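Local coordinates for protein transcriptional regulator (TetR/AcrR family) (PDB 5GP9) that probably represses genes of fatty acid degradation by binding their operator DNA as a dimer, with effector binding in a separate domain controlling that activity, at residues Ala15-Val18 with Ile19-Gly23; Gly37-Asp40 with Gly41-Tyr44; Tyr126-Leu129 with Leu130-Leu133; Pro182-Gln185 with Leu186-Gly190. All blocks are in the same frame, centred on the assembly; numbering follows the deposited sequence.

Interaction 1: residues Ala15-Val18 with Ile19-Gly23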
ATOM      1  N   ALA A  15     -19.944  13.207  -0.180  1.00 22.29           N
ATOM      2  CA  ALA A  15     -19.012  12.634  -1.169  1.00 24.17           C
ATOM      3  C   ALA A  15     -18.369  11.337  -0.613  1.00 24.14           C
ATOM      4  O   ALA A  15     -18.297  10.328  -1.386  1.00 26.78           O
ATOM      5  CB  ALA A  15     -17.990  13.625  -1.592  1.00 24.24           C
ATOM      6  N   VAL A  16     -18.014  11.346   0.678  1.00 26.18           N
ATOM      7  CA  VAL A  16     -17.408  10.163   1.298  1.00 24.66           C
ATOM      8  C   VAL A  16     -18.417   9.010   1.243  1.00 29.43           C
ATOM      9  O   VAL A  16     -18.119   7.883   0.826  1.00 28.11           O
ATOM     10  CB  VAL A  16     -16.917  10.438   2.719  1.00 24.36           C
ATOM     11  CG1 VAL A  16     -16.583   9.126   3.487  1.00 29.89           C
ATOM     12  CG2 VAL A  16     -15.749  11.359   2.714  1.00 24.72           C
ATOM     13  N   GLN A  17     -19.684   9.321   1.553  1.00 26.51           N
ATOM     14  CA  GLN A  17     -20.724   8.319   1.541  1.00 29.66           C
ATOM     15  C   GLN A  17     -20.957   7.739   0.165  1.00 29.01           C
ATOM     16  O   GLN A  17     -20.960   6.532  -0.001  1.00 28.55           O
ATOM     17  CB  GLN A  17     -22.018   8.894   2.110  1.00 35.17           C
ATOM     18  CG  GLN A  17     -23.099   7.836   2.101  1.00 43.66           C
ATOM     19  CD  GLN A  17     -24.395   8.358   2.623  1.00 53.94           C
ATOM     20  OE1 GLN A  17     -24.530   8.659   3.827  1.00 61.19           O
ATOM     21  NE2 GLN A  17     -25.362   8.521   1.702  1.00 53.78           N
ATOM     22  N   VAL A  18     -21.075   8.586  -0.836  1.00 28.95           N
ATOM     23  CA  VAL A  18     -21.373   8.146  -2.166  1.00 29.79           C
ATOM     24  C   VAL A  18     -20.226   7.350  -2.802  1.00 29.37           C
ATOM     25  O   VAL A  18     -20.439   6.307  -3.448  1.00 31.41           O
ATOM     26  CB  VAL A  18     -21.741   9.349  -3.038  1.00 32.94           C
ATOM     27  CG1 VAL A  18     -21.793   8.989  -4.517  1.00 32.94           C
ATOM     28  CG2 VAL A  18     -23.062   9.904  -2.542  1.00 32.51           C
ATOM     29  N   ILE A  19     -19.025   7.834  -2.567  1.00 27.74           N
ATOM     30  CA  ILE A  19     -17.832   7.182  -3.083  1.00 30.43           C
ATOM     31  C   ILE A  19     -17.642   5.861  -2.404  1.00 27.48           C
ATOM     32  O   ILE A  19     -17.301   4.892  -3.074  1.00 34.15           O
ATOM     33  CB  ILE A  19     -16.583   8.064  -3.028  1.00 29.58           C
ATOM     34  CG1 ILE A  19     -16.694   9.314  -3.925  1.00 28.64           C
ATOM     35  CG2 ILE A  19     -15.309   7.286  -3.344  1.00 30.32           C
ATOM     36  CD1 ILE A  19     -15.639  10.385  -3.716  1.00 29.95           C
ATOM     37  N   ALA A  20     -17.883   5.773  -1.113  1.00 31.07           N
ATOM     38  CA  ALA A  20     -17.693   4.512  -0.399  1.00 29.31           C
ATOM     39  C   ALA A  20     -18.747   3.513  -0.895  1.00 36.59           C
ATOM     40  O   ALA A  20     -18.462   2.361  -1.176  1.00 36.75           O
ATOM     41  CB  ALA A  20     -17.836   4.712   1.069  1.00 29.57           C
ATOM     42  N   GLU A  21     -19.968   3.987  -1.064  1.00 34.39           N
ATOM     43  CA  GLU A  21     -21.077   3.069  -1.324  1.00 39.09           C
ATOM     44  C   GLU A  21     -21.096   2.535  -2.721  1.00 37.33           C
ATOM     45  O   GLU A  21     -21.425   1.365  -2.910  1.00 39.82           O
ATOM     46  CB  GLU A  21     -22.419   3.746  -1.049  1.00 41.85           C
ATOM     47  CG  GLU A  21     -22.801   3.741   0.435  1.00 51.97           C
ATOM     48  CD  GLU A  21     -24.176   4.375   0.694  1.00 60.50           C
ATOM     49  OE1 GLU A  21     -25.013   4.424  -0.262  1.00 66.15           O
ATOM     50  OE2 GLU A  21     -24.423   4.821   1.845  1.00 59.95           O
ATOM     51  N   HIS A  22     -20.860   3.389  -3.701  1.00 38.17           N
ATOM     52  CA  HIS A  22     -20.943   3.042  -5.108  1.00 42.43           C
ATOM     53  C   HIS A  22     -19.626   3.038  -5.822  1.00 46.48           C
ATOM     54  O   HIS A  22     -19.570   2.694  -7.000  1.00 51.12           O
ATOM     55  CB  HIS A  22     -21.899   4.019  -5.830  1.00 56.43           C
ATOM     56  CG  HIS A  22     -23.291   3.998  -5.269  1.00 60.87           C
ATOM     57  ND1 HIS A  22     -23.962   5.136  -4.881  1.00 60.09           N
ATOM     58  CD2 HIS A  22     -24.102   2.956  -4.961  1.00 67.16           C
ATOM     59  CE1 HIS A  22     -25.126   4.795  -4.352  1.00 59.36           C
ATOM     60  NE2 HIS A  22     -25.241   3.482  -4.403  1.00 68.69           N
ATOM     61  N   GLY A  23     -18.561   3.467  -5.152  1.00 42.58           N
ATOM     62  CA  GLY A  23     -17.249   3.427  -5.713  1.00 39.25           C
ATOM     63  C   GLY A  23     -17.064   4.642  -6.483  1.00 34.75           C
ATOM     64  O   GLY A  23     -18.054   5.283  -6.888  1.00 45.31           O
TER
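Ile-19 packs back onto Ala-15, one turn earlier in the same helix. Its CG1 branch sits beside its own backbone N (chi1 -64°), and this lays the branch along the preceding turn. Ile-19 CG1 comes within 3.2 Å of Ala-15 O, and the terminal Ile-19 CD1 is 3.5 Å from Ala-15 O. The same carbonyl oxygen, Ala-15 O, takes the N-H of Ile-19 N at 2.9 Å, so one oxygen is both hydrogen-bonded and covered by the aliphatic chain. Ala-20 follows the pattern on a smaller scale, with Ala-20 CB 3.2 Å from Val-16 O. The bonds from Ala-20 N to Val-16 O, Glu-21 N to Gln-17 O and His-22 N to Val-18 O continue the regular i to i+4 series.

The solvent side is looser. Gln-17 and Glu-21 run side by side in the same direction, both extended beyond CG. The planes of the Gln-17 amide and the Glu-21 carboxylate are nearly parallel, 6° apart, but one is set above the other. Glu-21 OE2 lies 3.3 Å from Gln-17 CG, whereas Gln-17 NE2 is 3.8 Å from Glu-21 OE2. The carboxylate oxygen thus meets the aliphatic part of Gln-17 more closely than its amide nitrogen.

These turns belong to helix 8-26, the first helix of the TetR-type DNA-binding domain. Ala-15 and Val-18 rest on helix 29-36. Ala-15, Val-16 and Ile-19 meet helix 50-74, and Ile-19 also touches Val-103 of helix 98-107.

Interaction 2: residues Gly37-Asp40 with Gly41-Tyr44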
ATOM      1  N   GLY A  37     -28.246  17.051   0.074  1.00 31.42           N
ATOM      2  CA  GLY A  37     -29.476  17.840   0.172  1.00 34.18           C
ATOM      3  C   GLY A  37     -29.424  19.159  -0.560  1.00 39.14           C
ATOM      4  O   GLY A  37     -30.034  20.181  -0.102  1.00 35.43           O
ATOM      5  N   VAL A  38     -28.713  19.166  -1.694  1.00 34.19           N
ATOM      6  CA  VAL A  38     -28.459  20.431  -2.413  1.00 36.07           C
ATOM      7  C   VAL A  38     -28.710  20.248  -3.885  1.00 32.64           C
ATOM      8  O   VAL A  38     -28.825  19.098  -4.362  1.00 38.59           O
ATOM      9  CB  VAL A  38     -27.076  21.008  -2.179  1.00 35.94           C
ATOM     10  CG1 VAL A  38     -26.836  21.407  -0.738  1.00 39.00           C
ATOM     11  CG2 VAL A  38     -25.975  20.052  -2.693  1.00 36.30           C
ATOM     12  N   ALA A  39     -28.959  21.376  -4.560  1.00 37.56           N
ATOM     13  CA  ALA A  39     -29.030  21.396  -6.062  1.00 43.08           C
ATOM     14  C   ALA A  39     -27.630  21.123  -6.648  1.00 43.39           C
ATOM     15  O   ALA A  39     -26.621  21.515  -6.070  1.00 38.59           O
ATOM     16  CB  ALA A  39     -29.546  22.740  -6.559  1.00 44.16           C
ATOM     17  N   ASP A  40     -27.545  20.488  -7.824  1.00 49.87           N
ATOM     18  CA  ASP A  40     -26.235  20.316  -8.520  1.00 46.47           C
ATOM     19  C   ASP A  40     -25.356  21.561  -8.594  1.00 43.06           C
ATOM     20  O   ASP A  40     -24.106  21.496  -8.344  1.00 42.49           O
ATOM     21  CB  ASP A  40     -26.449  19.730  -9.924  1.00 52.56           C
ATOM     22  CG  ASP A  40     -27.027  18.351  -9.883  1.00 55.00           C
ATOM     23  OD1 ASP A  40     -27.324  17.876  -8.772  1.00 58.96           O
ATOM     24  OD2 ASP A  40     -27.202  17.723 -10.955  1.00 69.05           O
ATOM     25  N   GLY A  41     -25.981  22.701  -8.886  1.00 38.80           N
ATOM     26  CA  GLY A  41     -25.299  23.945  -8.962  1.00 40.41           C
ATOM     27  C   GLY A  41     -24.642  24.401  -7.691  1.00 44.10           C
ATOM     28  O   GLY A  41     -23.638  25.108  -7.736  1.00 41.37           O
ATOM     29  N   THR A  42     -25.198  24.000  -6.548  1.00 36.76           N
ATOM     30  CA  THR A  42     -24.580  24.323  -5.275  1.00 41.83           C
ATOM     31  C   THR A  42     -23.214  23.607  -5.195  1.00 34.48           C
ATOM     32  O   THR A  42     -22.248  24.220  -4.768  1.00 37.48           O
ATOM     33  CB  THR A  42     -25.472  23.933  -4.087  1.00 37.80           C
ATOM     34  OG1 THR A  42     -26.760  24.555  -4.217  1.00 41.14           O
ATOM     35  CG2 THR A  42     -24.850  24.345  -2.772  1.00 40.59           C
ATOM     36  N   ILE A  43     -23.128  22.378  -5.713  1.00 34.69           N
ATOM     37  CA  ILE A  43     -21.809  21.652  -5.714  1.00 36.54           C
ATOM     38  C   ILE A  43     -20.771  22.467  -6.460  1.00 36.87           C
ATOM     39  O   ILE A  43     -19.644  22.614  -6.022  1.00 32.08           O
ATOM     40  CB  ILE A  43     -21.813  20.193  -6.281  1.00 43.06           C
ATOM     41  CG1 ILE A  43     -22.868  19.304  -5.662  1.00 49.39           C
ATOM     42  CG2 ILE A  43     -20.450  19.516  -6.020  1.00 42.01           C
ATOM     43  CD1 ILE A  43     -22.670  19.061  -4.196  1.00 49.92           C
ATOM     44  N   TYR A  44     -21.143  23.065  -7.600  1.00 40.77           N
ATOM     45  CA  TYR A  44     -20.151  23.640  -8.484  1.00 39.11           C
ATOM     46  C   TYR A  44     -19.756  25.000  -8.047  1.00 38.29           C
ATOM     47  O   TYR A  44     -18.785  25.510  -8.503  1.00 40.67           O
ATOM     48  CB  TYR A  44     -20.626  23.635  -9.944  1.00 37.01           C
ATOM     49  CG  TYR A  44     -20.806  22.267 -10.510  1.00 39.61           C
ATOM     50  CD1 TYR A  44     -19.695  21.492 -10.832  1.00 37.84           C
ATOM     51  CD2 TYR A  44     -22.050  21.770 -10.830  1.00 36.57           C
ATOM     52  CE1 TYR A  44     -19.834  20.224 -11.369  1.00 39.94           C
ATOM     53  CE2 TYR A  44     -22.197  20.501 -11.408  1.00 39.33           C
ATOM     54  CZ  TYR A  44     -21.059  19.751 -11.689  1.00 36.85           C
ATOM     55  OH  TYR A  44     -21.139  18.490 -12.193  1.00 45.33           O
TER
HETATM   56  O   HOH W   1     -28.939  24.028  -2.700  1.00 40.52           O
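The Tyr-44 ring leans obliquely against the carbonyl of Asp-40. Ring atom CD2 of Tyr-44 is 3.2 Å from Asp-40 O, and CE2 is further off. Asp-40 O also receives two weak bonds from the backbone, Ile-43 N at 2.9 Å and Tyr-44 N at 3.4 Å.

Val-38, just before the helix, crosses Thr-42 of its first turn at about a right angle, with Val-38 CB 3.8 Å from Thr-42 CB. Val-38 CG2 also reaches Ile-43 CD1 at 3.8 Å. With Val-38 CG1 anti to the carbonyl carbon (chi1 -64°), CG2 falls between the backbone N and the carbonyl carbon, on the side where Ile-43 lies.

Ala-39 is the N-cap residue. Ala-39 O accepts Thr-42 N at 2.9 Å, with the donor well above the carbonyl plane. Its N-H is bonded to a water 3.2 Å from Ala-39 N, and the same water is hydrogen-bonded to Thr-42 OG1. The water thus ties the cap to the first turn.

Gly-37 ends helix 29-36 in a Schellman motif. Residues 37-39 form the turn of the predicted helix-turn-helix, and helix 40-46 occupies the recognition-helix position. Val-38 and Ile-43 pack on Gln-10 and Ile-11 of helix 8-26, while Asp-40 and Tyr-44 touch helix 29-36.

Interaction 3: residues Tyr126-Leu129 with Leu130-Leu133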
ATOM      1  N   TYR A 126       1.783  13.982   6.518  1.00 28.02           N
ATOM      2  CA  TYR A 126       1.767  12.952   7.574  1.00 26.90           C
ATOM      3  C   TYR A 126       3.166  12.287   7.633  1.00 26.91           C
ATOM      4  O   TYR A 126       3.763  12.069   8.678  1.00 25.09           O
ATOM      5  CB  TYR A 126       0.702  11.938   7.233  1.00 27.09           C
ATOM      6  CG  TYR A 126       0.537  10.783   8.190  1.00 26.71           C
ATOM      7  CD1 TYR A 126       0.740  10.918   9.560  1.00 25.25           C
ATOM      8  CD2 TYR A 126       0.168   9.579   7.744  1.00 27.20           C
ATOM      9  CE1 TYR A 126       0.562   9.849  10.419  1.00 29.90           C
ATOM     10  CE2 TYR A 126      -0.030   8.519   8.576  1.00 26.26           C
ATOM     11  CZ  TYR A 126       0.183   8.648   9.918  1.00 24.92           C
ATOM     12  OH  TYR A 126      -0.017   7.553  10.775  1.00 29.93           O
ATOM     13  N   LEU A 127       3.710  11.990   6.450  1.00 24.46           N
ATOM     14  CA  LEU A 127       5.106  11.466   6.342  1.00 28.48           C
ATOM     15  C   LEU A 127       6.140  12.382   6.987  1.00 29.17           C
ATOM     16  O   LEU A 127       6.973  11.889   7.649  1.00 26.40           O
ATOM     17  CB  LEU A 127       5.510  11.092   4.908  1.00 26.77           C
ATOM     18  CG  LEU A 127       4.554  10.145   4.142  1.00 28.27           C
ATOM     19  CD1 LEU A 127       4.996   9.876   2.684  1.00 28.80           C
ATOM     20  CD2 LEU A 127       4.357   8.850   4.917  1.00 24.64           C
ATOM     21  N   ASN A 128       6.021  13.709   6.852  1.00 28.57           N
ATOM     22  CA  ASN A 128       6.923  14.653   7.577  1.00 32.25           C
ATOM     23  C   ASN A 128       6.802  14.600   9.092  1.00 28.63           C
ATOM     24  O   ASN A 128       7.793  14.675   9.810  1.00 30.61           O
ATOM     25  CB  ASN A 128       6.672  16.085   7.111  1.00 31.60           C
ATOM     26  CG  ASN A 128       7.081  16.327   5.661  1.00 33.82           C
ATOM     27  OD1 ASN A 128       7.762  15.528   5.021  1.00 34.33           O
ATOM     28  ND2 ASN A 128       6.608  17.460   5.129  1.00 34.58           N
ATOM     29  N   LEU A 129       5.596  14.398   9.596  1.00 29.06           N
ATOM     30  CA  LEU A 129       5.382  14.157  11.001  1.00 29.48           C
ATOM     31  C   LEU A 129       6.058  12.886  11.477  1.00 28.54           C
ATOM     32  O   LEU A 129       6.696  12.857  12.498  1.00 28.95           O
ATOM     33  CB  LEU A 129       3.866  14.087  11.325  1.00 32.46           C
ATOM     34  CG  LEU A 129       3.599  13.792  12.787  1.00 34.43           C
ATOM     35  CD1 LEU A 129       4.178  14.916  13.651  1.00 38.86           C
ATOM     36  CD2 LEU A 129       2.106  13.616  12.988  1.00 37.25           C
ATOM     37  N   LEU A 130       5.884  11.808  10.730  1.00 29.06           N
ATOM     38  CA  LEU A 130       6.615  10.576  10.997  1.00 27.48           C
ATOM     39  C   LEU A 130       8.158  10.842  11.083  1.00 26.27           C
ATOM     40  O   LEU A 130       8.833  10.422  11.994  1.00 27.13           O
ATOM     41  CB  LEU A 130       6.331   9.512   9.927  1.00 27.05           C
ATOM     42  CG  LEU A 130       5.126   8.578  10.122  1.00 34.16           C
ATOM     43  CD1 LEU A 130       4.964   7.621   8.957  1.00 31.63           C
ATOM     44  CD2 LEU A 130       5.189   7.737  11.387  1.00 36.48           C
ATOM     45  N   ASP A 131       8.681  11.569  10.112  1.00 28.40           N
ATOM     46  CA  ASP A 131      10.128  11.903  10.081  1.00 32.51           C
ATOM     47  C   ASP A 131      10.591  12.689  11.330  1.00 31.08           C
ATOM     48  O   ASP A 131      11.623  12.291  11.970  1.00 30.69           O
ATOM     49  CB  ASP A 131      10.470  12.709   8.827  1.00 30.38           C
ATOM     50  CG  ASP A 131      10.375  11.911   7.551  1.00 32.24           C
ATOM     51  OD1 ASP A 131      10.200  10.650   7.553  1.00 34.50           O
ATOM     52  OD2 ASP A 131      10.477  12.547   6.512  1.00 31.90           O
ATOM     53  N   GLU A 132       9.769  13.647  11.745  1.00 34.39           N
ATOM     54  CA  GLU A 132      10.061  14.375  12.979  1.00 34.04           C
ATOM     55  C   GLU A 132      10.144  13.472  14.185  1.00 33.07           C
ATOM     56  O   GLU A 132      11.058  13.615  15.000  1.00 32.00           O
ATOM     57  CB  GLU A 132       9.050  15.477  13.276  1.00 37.11           C
ATOM     58  CG  GLU A 132       8.881  16.557  12.201  1.00 36.72           C
ATOM     59  CD  GLU A 132       7.777  17.548  12.561  1.00 44.61           C
ATOM     60  OE1 GLU A 132       7.456  18.367  11.692  1.00 43.16           O
ATOM     61  OE2 GLU A 132       7.212  17.517  13.708  1.00 45.03           O
ATOM     62  N   LEU A 133       9.194  12.546  14.326  1.00 29.32           N
ATOM     63  CA  LEU A 133       9.220  11.584  15.395  1.00 30.91           C
ATOM     64  C   LEU A 133      10.458  10.691  15.437  1.00 30.64           C
ATOM     65  O   LEU A 133      11.031  10.397  16.512  1.00 33.93           O
ATOM     66  CB  LEU A 133       7.974  10.723  15.337  1.00 31.07           C
ATOM     67  CG  LEU A 133       7.828   9.766  16.483  1.00 33.82           C
ATOM     68  CD1 LEU A 133       7.770  10.517  17.812  1.00 38.30           C
ATOM     69  CD2 LEU A 133       6.594   8.875  16.287  1.00 39.97           C
TER
HETATM   70  O   HOH W   2       8.472  12.579   4.627  1.00 37.80           O
HETATM   71  O   HOH W   3      10.624  15.173   6.388  1.00 44.01           O
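Residues Tyr-126 to Leu-133 form two turns of helix 113-139, a long helix of the C-terminal, effector-binding domain of this TetR-family regulator. Asn-128 and Asp-131 meet on its polar side through water. Asn-128 OD1 and Asp-131 OD2 are 4.3 Å apart, and two waters span the gap. Both waters donate to each of the two oxygens. The water-to-oxygen distances at Asp-131 OD2 are 2.8 and 2.6 Å. The Asp-131 carboxylate folds back over the preceding turn, with CG beside its own backbone N (chi1 -69°). Its other oxygen, OD1, forms a salt bridge with Arg-153 of helix 149-169.

Glu-132 leaves the helix in a different direction. Glu-132 CG passes 3.2 Å from Asn-128 O. Its OE2 pairs with Arg-70 and is also hydrogen-bonded to a glycerol, probably from the crystallisation liquor, while Leu-129 CD1 lies 4.0 Å from Glu-132 OE2, the two chains crossing at about a right angle. Leu-127 CD2 and Leu-130 CD1 make a looser apolar contact at 4.3 Å. Tyr-126 faces inward, its OH bonded to His-90 and its side chain about 4 Å from bound palmitic acid.

Asp-131 thus has a guanidinium partner and two water donors, which would favour its charged form. As Asn-128 OD1 accepts from both waters, the amide is linked to that carboxylate without touching it.

Interaction 4: residues Pro182-Gln185 with Leu186-Gly190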
ATOM      1  N   PRO A 182      -0.124  -4.383  19.619  1.00 26.94           N
ATOM      2  CA  PRO A 182       0.777  -5.286  18.908  1.00 25.64           C
ATOM      3  C   PRO A 182       1.516  -4.670  17.701  1.00 23.49           C
ATOM      4  O   PRO A 182       2.674  -5.016  17.489  1.00 21.32           O
ATOM      5  CB  PRO A 182      -0.103  -6.456  18.496  1.00 28.73           C
ATOM      6  CG  PRO A 182      -1.459  -6.120  18.832  1.00 29.22           C
ATOM      7  CD  PRO A 182      -1.492  -4.933  19.717  1.00 28.54           C
ATOM      8  N   VAL A 183       0.889  -3.730  17.005  1.00 25.46           N
ATOM      9  CA  VAL A 183       1.598  -3.101  15.822  1.00 23.40           C
ATOM     10  C   VAL A 183       2.727  -2.231  16.320  1.00 25.49           C
ATOM     11  O   VAL A 183       3.811  -2.308  15.841  1.00 22.07           O
ATOM     12  CB  VAL A 183       0.626  -2.311  14.938  1.00 22.78           C
ATOM     13  CG1 VAL A 183       1.382  -1.456  13.951  1.00 26.86           C
ATOM     14  CG2 VAL A 183      -0.350  -3.242  14.230  1.00 24.29           C
ATOM     15  N   HIS A 184       2.428  -1.432  17.348  1.00 22.86           N
ATOM     16  CA  HIS A 184       3.393  -0.633  18.017  1.00 25.55           C
ATOM     17  C   HIS A 184       4.632  -1.422  18.456  1.00 25.99           C
ATOM     18  O   HIS A 184       5.777  -0.988  18.177  1.00 22.07           O
ATOM     19  CB  HIS A 184       2.693   0.018  19.259  1.00 27.82           C
ATOM     20  CG  HIS A 184       3.613   0.768  20.139  1.00 33.49           C
ATOM     21  ND1 HIS A 184       4.182   1.954  19.762  1.00 35.18           N
ATOM     22  CD2 HIS A 184       4.073   0.496  21.377  1.00 33.10           C
ATOM     23  CE1 HIS A 184       4.961   2.391  20.737  1.00 35.70           C
ATOM     24  NE2 HIS A 184       4.908   1.523  21.721  1.00 38.16           N
ATOM     25  N   GLN A 185       4.390  -2.575  19.152  1.00 24.29           N
ATOM     26  CA  GLN A 185       5.454  -3.330  19.646  1.00 28.32           C
ATOM     27  C   GLN A 185       6.292  -3.933  18.537  1.00 25.36           C
ATOM     28  O   GLN A 185       7.505  -4.002  18.621  1.00 27.47           O
ATOM     29  CB  GLN A 185       4.930  -4.474  20.502  1.00 29.76           C
ATOM     30  CG  GLN A 185       3.974  -4.125  21.609  1.00 43.61           C
ATOM     31  CD  GLN A 185       4.594  -3.673  22.899  1.00 52.72           C
ATOM     32  OE1 GLN A 185       5.565  -2.892  22.949  1.00 54.44           O
ATOM     33  NE2 GLN A 185       3.961  -4.112  23.985  1.00 60.16           N
ATOM     34  N   LEU A 186       5.615  -4.378  17.501  1.00 21.44           N
ATOM     35  CA  LEU A 186       6.226  -5.030  16.388  1.00 26.00           C
ATOM     36  C   LEU A 186       7.136  -4.069  15.613  1.00 21.67           C
ATOM     37  O   LEU A 186       8.261  -4.453  15.233  1.00 22.35           O
ATOM     38  CB  LEU A 186       5.155  -5.680  15.490  1.00 27.02           C
ATOM     39  CG  LEU A 186       5.619  -6.411  14.232  1.00 27.16           C
ATOM     40  CD1 LEU A 186       6.515  -7.598  14.500  1.00 27.06           C
ATOM     41  CD2 LEU A 186       4.387  -6.866  13.405  1.00 31.92           C
ATOM     42  N   LEU A 187       6.706  -2.834  15.407  1.00 21.59           N
ATOM     43  CA  LEU A 187       7.524  -1.835  14.851  1.00 21.38           C
ATOM     44  C   LEU A 187       8.776  -1.513  15.665  1.00 24.54           C
ATOM     45  O   LEU A 187       9.862  -1.334  15.137  1.00 25.32           O
ATOM     46  CB  LEU A 187       6.772  -0.587  14.521  1.00 22.17           C
ATOM     47  CG  LEU A 187       5.623  -0.591  13.530  1.00 24.27           C
ATOM     48  CD1 LEU A 187       4.781   0.684  13.508  1.00 25.37           C
ATOM     49  CD2 LEU A 187       6.184  -0.850  12.139  1.00 26.61           C
ATOM     50  N   LEU A 188       8.656  -1.563  16.969  1.00 25.52           N
ATOM     51  CA  LEU A 188       9.853  -1.398  17.830  1.00 25.77           C
ATOM     52  C   LEU A 188      10.799  -2.561  17.861  1.00 27.82           C
ATOM     53  O   LEU A 188      12.044  -2.387  17.942  1.00 28.10           O
ATOM     54  CB  LEU A 188       9.335  -1.104  19.240  1.00 25.92           C
ATOM     55  CG  LEU A 188       8.569   0.215  19.353  1.00 26.30           C
ATOM     56  CD1 LEU A 188       7.902   0.356  20.727  1.00 32.26           C
ATOM     57  CD2 LEU A 188       9.420   1.444  19.160  1.00 29.71           C
ATOM     58  N   GLY A 189      10.283  -3.779  17.904  1.00 26.96           N
ATOM     59  CA  GLY A 189      11.179  -4.924  18.032  1.00 31.23           C
ATOM     60  C   GLY A 189      11.452  -5.811  16.874  1.00 31.66           C
ATOM     61  O   GLY A 189      12.274  -6.741  16.990  1.00 28.82           O
ATOM     62  N   GLY A 190      10.794  -5.546  15.737  1.00 23.36           N
ATOM     63  CA  GLY A 190      10.932  -6.387  14.602  1.00 21.07           C
ATOM     64  C   GLY A 190      10.558  -7.815  14.797  1.00 22.88           C
ATOM     65  O   GLY A 190       9.749  -8.198  15.718  1.00 26.19           O
TER
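Leu-188 makes a CH-pi contact with His-184, its CD1 over one face of the His-184 ring, 3.7 Å from the ring centroid and 28° off the normal. The methyl is displaced toward the rim, where Leu-188 CD1 is 3.4 Å from His-184 NE2. The His-184 ring swings out with CG anti to the backbone N (chi1 174°). Leu-188 carries CG beside its own N (chi1 -64°), so its chain turns back toward that ring.

Apolar contacts run along a second side. Val-183 and Leu-187 lie side by side and point the same way, with CG1 of Val-183 4.0 Å from CD1 of Leu-187. Leu-187 CG is also close to the Val-183 carbonyl, 3.4 Å from Val-183 O.

These turns make up most of helix 180-189, which with helix 149-169 contributes to the dimer interface, as in other TetR-family regulators. Leu-186 packs on Met-155 of the second subunit, and Pro-182 and Val-183 on Leu-151 of that subunit.

The backbone bonds are regular i to i+4 pairs. Leu-186 N binds Pro-182 O at 3.0 Å, and Gly-189 N binds Gln-185 O at 2.9 Å. Gly-190 then leaves the helix with positive phi, a conformation that favours glycine. Gly-190 N still bonds back to Leu-186 O at 2.8 Å.

How the interactions relate
All four contacts are local, and none closes a long loop. From the N terminus they follow in series, without nesting or crossing. Interaction 1 lies within helix 8-26. Interaction 2 covers the turn into helix 40-46. Their centres are about 17 Å apart, and both belong to the DNA-binding part, where helix 8-26 packs on both helices of the helix-turn-helix. Interaction 3, in helix 113-139, joins helices 50-74, 79-95 and 149-169 beside the palmitic acid. Interaction 4, its centre about 18 Å from that of interaction 3, ties helix 180-189 to the second subunit. Interactions 2 and 4 are furthest apart, with centres about 47 Å from each other.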